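Local coordinates for alpha-glucosidase YIHQ (Escherichia coli, PDB 5AEG), which hydrolyses sulfoquinovosyl diacylglycerides and simple sulfoquinovosides, releasing sulfoquinovose for use as a source of carbon and sulfur, at residues Tyr383-Phe386 against Lys387-Lys391; Cys436-Glu439 against Ala440-Thr444. All blocks are in the same frame, centred on the assembly; numbering follows the deposited sequence.

Contact 1 (Tyr383-Phe386 against Lys387-Lys391); sequences YAWF and KEVIK
Tyr383 O takes the backbone N-H of Lys387 at 2.9 Å in a nearly straight bond, 169° at the hydrogen, and Lys387 CB tucks against the same oxygen. Three more i to i+4 bonds follow in step: Glu388 N to Ala384 O, Val389 N to Trp385 O and Ile390 N to Phe386 O, so both segments form one continuous run of alpha helix.

On one flank the Tyr383 and Lys387 side chains pass at a slant. Lys387 starts with CG anti to the backbone N (chi1 173°), then bends twice near its end; its CE comes within 3.6 Å of Tyr383 CE1. Beyond this apolar contact both polar ends reach to helix 422-444: Tyr383 OH is hydrogen-bonded to Glu439 OE1, and Lys387 NZ forms a salt bridge with Glu443 OE2.

This is helix 380-395 of the family 31 TIM barrel, between the barrel strands 329-334 and 401-404. Phe386 and Ile390 lean on Ile334 of the first of these, while Trp385 and Val389 meet helix 343-351.

Val389 touches two rings with a single methyl. CG2 sits over one face of the Trp385 indole, nearest CE2 at 4.2 Å and offset toward the rim, and is also 4.3 Å from Phe386 CD1. It gets there because CG2 stands anti to the carbonyl carbon, turned back along the helix, where it also approaches Trp385 O at 3.6 Å. Ile390 CG1, folded back in the same sense, packs 3.7 Å from Phe386 O.

At the more solvent-exposed side, Glu388 CG, anti to the carbonyl carbon, lies 3.4 Å from Ala384 O; the bend at chi2 then turns the carboxylate. Lys391 NZ makes a salt bridge to Glu388 OE2 at 2.6 Å, from the syn side and 27° out of the carboxylate plane, and a second one to Glu443.

Contact 2 (Cys436-Glu439 against Ala440-Thr444); sequences CNYE and ALEET
The Tyr438 ring and the Glu442 carboxylate cross at a slant, their planes 61° apart, with Glu442 OE1 3.8 Å from ring atom CE2. Tyr464 meets the same ring edge-to-face. The Glu439 and Glu442 side chains lie side by side, pointing the same way, their carboxylate planes 23° apart. All of this belongs to helix 422-444, an outer helix of the TIM barrel between strands 401-404 and 451-454.

Glu442 is an extended chain with CG anti to the backbone N (chi1 -162°), which carries it outward from the helix, beside the Tyr438 ring. There OE1 also lies 3.8 Å from Glu439 CG. The two acids bring Glu439 OE2 and Glu442 OE1 to 4.5 Å; such closeness of like charges would be expected to be unfavourable. Partners beyond the segments take up much of the acid surface: Tyr383 holds Glu439 OE1, Lys435 is a long, weak ion partner of Glu439 OE2, and Lys391 and Lys387 share the Glu443 carboxylate. Glu443 lays its CG 3.2 Å from Glu439 O, the oxygen that also accepts its own backbone N-H at 2.7 Å.

The opposite flank turns to the barrel. Leu441 CD1 packs 3.4 Å from Asn437 O, and Asn437 OD1 accepts a hydrogen bond from Trp402 NE1.

Toward the end of the segment, Thr444 N turns to Leu441 O as well as weakly to Ala440 O, and the hydroxyl grips that second oxygen more firmly, Thr444 OG1 donating to Ala440 O at 2.8 Å.

Contact 1 comes first along the chain, on helix 380-395, and contact 2 follows on helix 422-444, with barrel strand 401-404 between them in sequence. The two helices are neighbours on the outside of the TIM barrel, and the contact centres lie 9 Å apart. They touch directly: besides the tyrosine-glutamate bond, Lys391 NZ is 3.0 Å from Glu443 OE1 in a salt bridge, and Lys387 CD packs 3.5 Å from Ala440 N. In sequence the two helices stand before and after strand 401-404, which leads into the nucleophile Asp405, whose side chain is about 10 Å from that of Phe386 and about 9 Å from that of Asn437.

Contact 1 (Tyr383-Phe386 against Lys387-Lys391)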
# COMPACT_ATOMS: atom_id res chain seq x y z
N TYR A 383 7.94 15.74 -16.10
CA TYR A 383 7.00 15.73 -14.95
C TYR A 383 5.87 16.68 -15.16
O TYR A 383 4.70 16.27 -15.08
CB TYR A 383 7.75 16.02 -13.66
CG TYR A 383 6.90 16.03 -12.43
CD1 TYR A 383 6.19 17.15 -12.05
CD2 TYR A 383 6.81 14.90 -11.62
CE1 TYR A 383 5.44 17.19 -10.89
CE2 TYR A 383 6.03 14.90 -10.46
CZ TYR A 383 5.34 16.03 -10.09
OH TYR A 383 4.57 16.02 -8.94
N ALA A 384 6.20 17.94 -15.50
CA ALA A 384 5.22 18.98 -15.87
C ALA A 384 4.33 18.57 -17.01
O ALA A 384 3.10 18.79 -16.96
CB ALA A 384 5.92 20.31 -16.24
N TRP A 385 4.95 18.00 -18.02
CA TRP A 385 4.26 17.53 -19.23
C TRP A 385 3.24 16.45 -18.90
O TRP A 385 2.15 16.46 -19.39
CB TRP A 385 5.27 16.95 -20.22
CG TRP A 385 4.73 16.13 -21.40
CD1 TRP A 385 4.05 16.58 -22.51
CD2 TRP A 385 4.80 14.71 -21.55
NE1 TRP A 385 3.74 15.54 -23.34
CE2 TRP A 385 4.18 14.38 -22.77
CE3 TRP A 385 5.38 13.69 -20.80
CZ2 TRP A 385 4.10 13.08 -23.23
CZ3 TRP A 385 5.30 12.41 -21.26
CH2 TRP A 385 4.67 12.12 -22.46
N PHE A 386 3.67 15.45 -18.14
CA PHE A 386 2.80 14.33 -17.82
C PHE A 386 1.68 14.76 -16.89
O PHE A 386 0.56 14.32 -17.02
CB PHE A 386 3.62 13.16 -17.26
CG PHE A 386 3.03 11.83 -17.55
CD1 PHE A 386 2.72 11.46 -18.83
CD2 PHE A 386 2.76 10.93 -16.54
CE1 PHE A 386 2.25 10.21 -19.12
CE2 PHE A 386 2.20 9.70 -16.82
CZ PHE A 386 1.96 9.30 -18.09
N LYS A 387 1.97 15.64 -15.95
CA LYS A 387 0.91 16.26 -15.18
C LYS A 387 -0.14 16.98 -16.08
O LYS A 387 -1.33 16.94 -15.82
CB LYS A 387 1.54 17.16 -14.13
CG LYS A 387 0.53 18.01 -13.36
CD LYS A 387 1.04 18.30 -11.95
CE LYS A 387 2.45 18.89 -11.82
NZ LYS A 387 2.53 20.21 -12.45
N GLU A 388 0.30 17.62 -17.18
CA GLU A 388 -0.66 18.24 -18.13
C GLU A 388 -1.45 17.24 -18.88
O GLU A 388 -2.63 17.48 -19.19
CB GLU A 388 0.03 19.22 -19.14
CG GLU A 388 0.59 20.46 -18.43
CD GLU A 388 -0.44 21.32 -17.70
OE1 GLU A 388 -1.50 21.56 -18.33
OE2 GLU A 388 -0.19 21.76 -16.51
N VAL A 389 -0.83 16.12 -19.19
CA VAL A 389 -1.58 15.03 -19.77
C VAL A 389 -2.75 14.67 -18.84
O VAL A 389 -3.87 14.51 -19.32
CB VAL A 389 -0.70 13.79 -20.03
CG1 VAL A 389 -1.53 12.57 -20.35
CG2 VAL A 389 0.26 14.03 -21.20
N ILE A 390 -2.47 14.51 -17.55
CA ILE A 390 -3.53 14.19 -16.60
C ILE A 390 -4.57 15.29 -16.63
O ILE A 390 -5.78 15.00 -16.71
CB ILE A 390 -2.99 13.94 -15.14
CG1 ILE A 390 -2.14 12.65 -15.08
CG2 ILE A 390 -4.16 13.69 -14.18
CD1 ILE A 390 -1.21 12.55 -13.86
N LYS A 391 -4.14 16.54 -16.55
CA LYS A 391 -5.10 17.66 -16.46
C LYS A 391 -5.97 17.81 -17.69
O LYS A 391 -7.16 17.97 -17.56
CB LYS A 391 -4.38 18.98 -16.15
CG LYS A 391 -3.93 19.01 -14.72
CD LYS A 391 -2.75 19.93 -14.48
CE LYS A 391 -3.02 21.34 -14.89
NZ LYS A 391 -1.79 22.10 -14.44

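Contact 2 (Cys436-Glu439 against Ala440-Thr444)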
# COMPACT_ATOMS: atom_id res chain seq x y z
N CYS A 436 2.72 13.46 -8.84
CA CYS A 436 2.31 13.96 -10.17
C CYS A 436 0.80 14.01 -10.25
O CYS A 436 0.15 15.03 -10.67
CB CYS A 436 2.90 13.07 -11.25
SG CYS A 436 2.67 13.64 -12.96
N ASN A 437 0.17 12.93 -9.76
CA ASN A 437 -1.28 12.88 -9.66
C ASN A 437 -1.87 13.92 -8.70
O ASN A 437 -2.83 14.66 -9.05
CB ASN A 437 -1.71 11.42 -9.29
CG ASN A 437 -1.57 10.44 -10.46
OD1 ASN A 437 -2.50 10.28 -11.28
ND2 ASN A 437 -0.43 9.75 -10.53
N TYR A 438 -1.33 13.97 -7.48
CA TYR A 438 -1.80 14.87 -6.45
C TYR A 438 -1.71 16.33 -6.95
O TYR A 438 -2.64 17.08 -6.81
CB TYR A 438 -0.92 14.71 -5.21
CG TYR A 438 -1.22 15.62 -4.10
CD1 TYR A 438 -2.18 15.30 -3.18
CD2 TYR A 438 -0.58 16.88 -3.99
CE1 TYR A 438 -2.49 16.18 -2.14
CE2 TYR A 438 -0.87 17.75 -2.96
CZ TYR A 438 -1.83 17.39 -2.05
OH TYR A 438 -2.14 18.26 -1.03
N GLU A 439 -0.57 16.68 -7.58
CA GLU A 439 -0.39 18.07 -8.12
C GLU A 439 -1.34 18.39 -9.25
O GLU A 439 -1.89 19.50 -9.32
CB GLU A 439 1.08 18.37 -8.48
CG GLU A 439 1.87 18.55 -7.21
CD GLU A 439 3.36 18.86 -7.40
OE1 GLU A 439 3.98 18.55 -8.41
OE2 GLU A 439 3.93 19.32 -6.41
N ALA A 440 -1.69 17.40 -10.05
CA ALA A 440 -2.68 17.62 -11.06
C ALA A 440 -4.00 18.06 -10.46
O ALA A 440 -4.63 19.04 -10.90
CB ALA A 440 -2.84 16.39 -11.94
N LEU A 441 -4.40 17.39 -9.38
CA LEU A 441 -5.60 17.79 -8.66
C LEU A 441 -5.39 19.14 -7.92
O LEU A 441 -6.30 19.99 -7.89
CB LEU A 441 -6.07 16.78 -7.58
CG LEU A 441 -6.89 15.53 -8.05
CD1 LEU A 441 -6.22 14.80 -9.13
CD2 LEU A 441 -7.14 14.63 -6.83
N GLU A 442 -4.27 19.27 -7.28
CA GLU A 442 -4.00 20.53 -6.53
C GLU A 442 -4.12 21.73 -7.51
O GLU A 442 -4.81 22.69 -7.22
CB GLU A 442 -2.64 20.49 -5.90
CG GLU A 442 -2.42 21.47 -4.80
CD GLU A 442 -0.97 21.43 -4.29
OE1 GLU A 442 -0.05 20.87 -4.97
OE2 GLU A 442 -0.74 21.91 -3.16
N GLU A 443 -3.49 21.62 -8.66
CA GLU A 443 -3.45 22.69 -9.63
C GLU A 443 -4.79 22.98 -10.30
O GLU A 443 -4.92 24.04 -10.82
CB GLU A 443 -2.35 22.46 -10.66
CG GLU A 443 -0.99 22.53 -10.00
CD GLU A 443 0.14 22.10 -10.85
OE1 GLU A 443 -0.04 21.86 -12.05
OE2 GLU A 443 1.26 21.97 -10.32
N THR A 444 -5.78 22.09 -10.25
CA THR A 444 -7.08 22.29 -10.90
C THR A 444 -8.15 22.53 -9.87
O THR A 444 -9.31 22.67 -10.19
CB THR A 444 -7.51 21.08 -11.73
OG1 THR A 444 -7.34 19.89 -10.96
CG2 THR A 444 -6.72 20.98 -13.02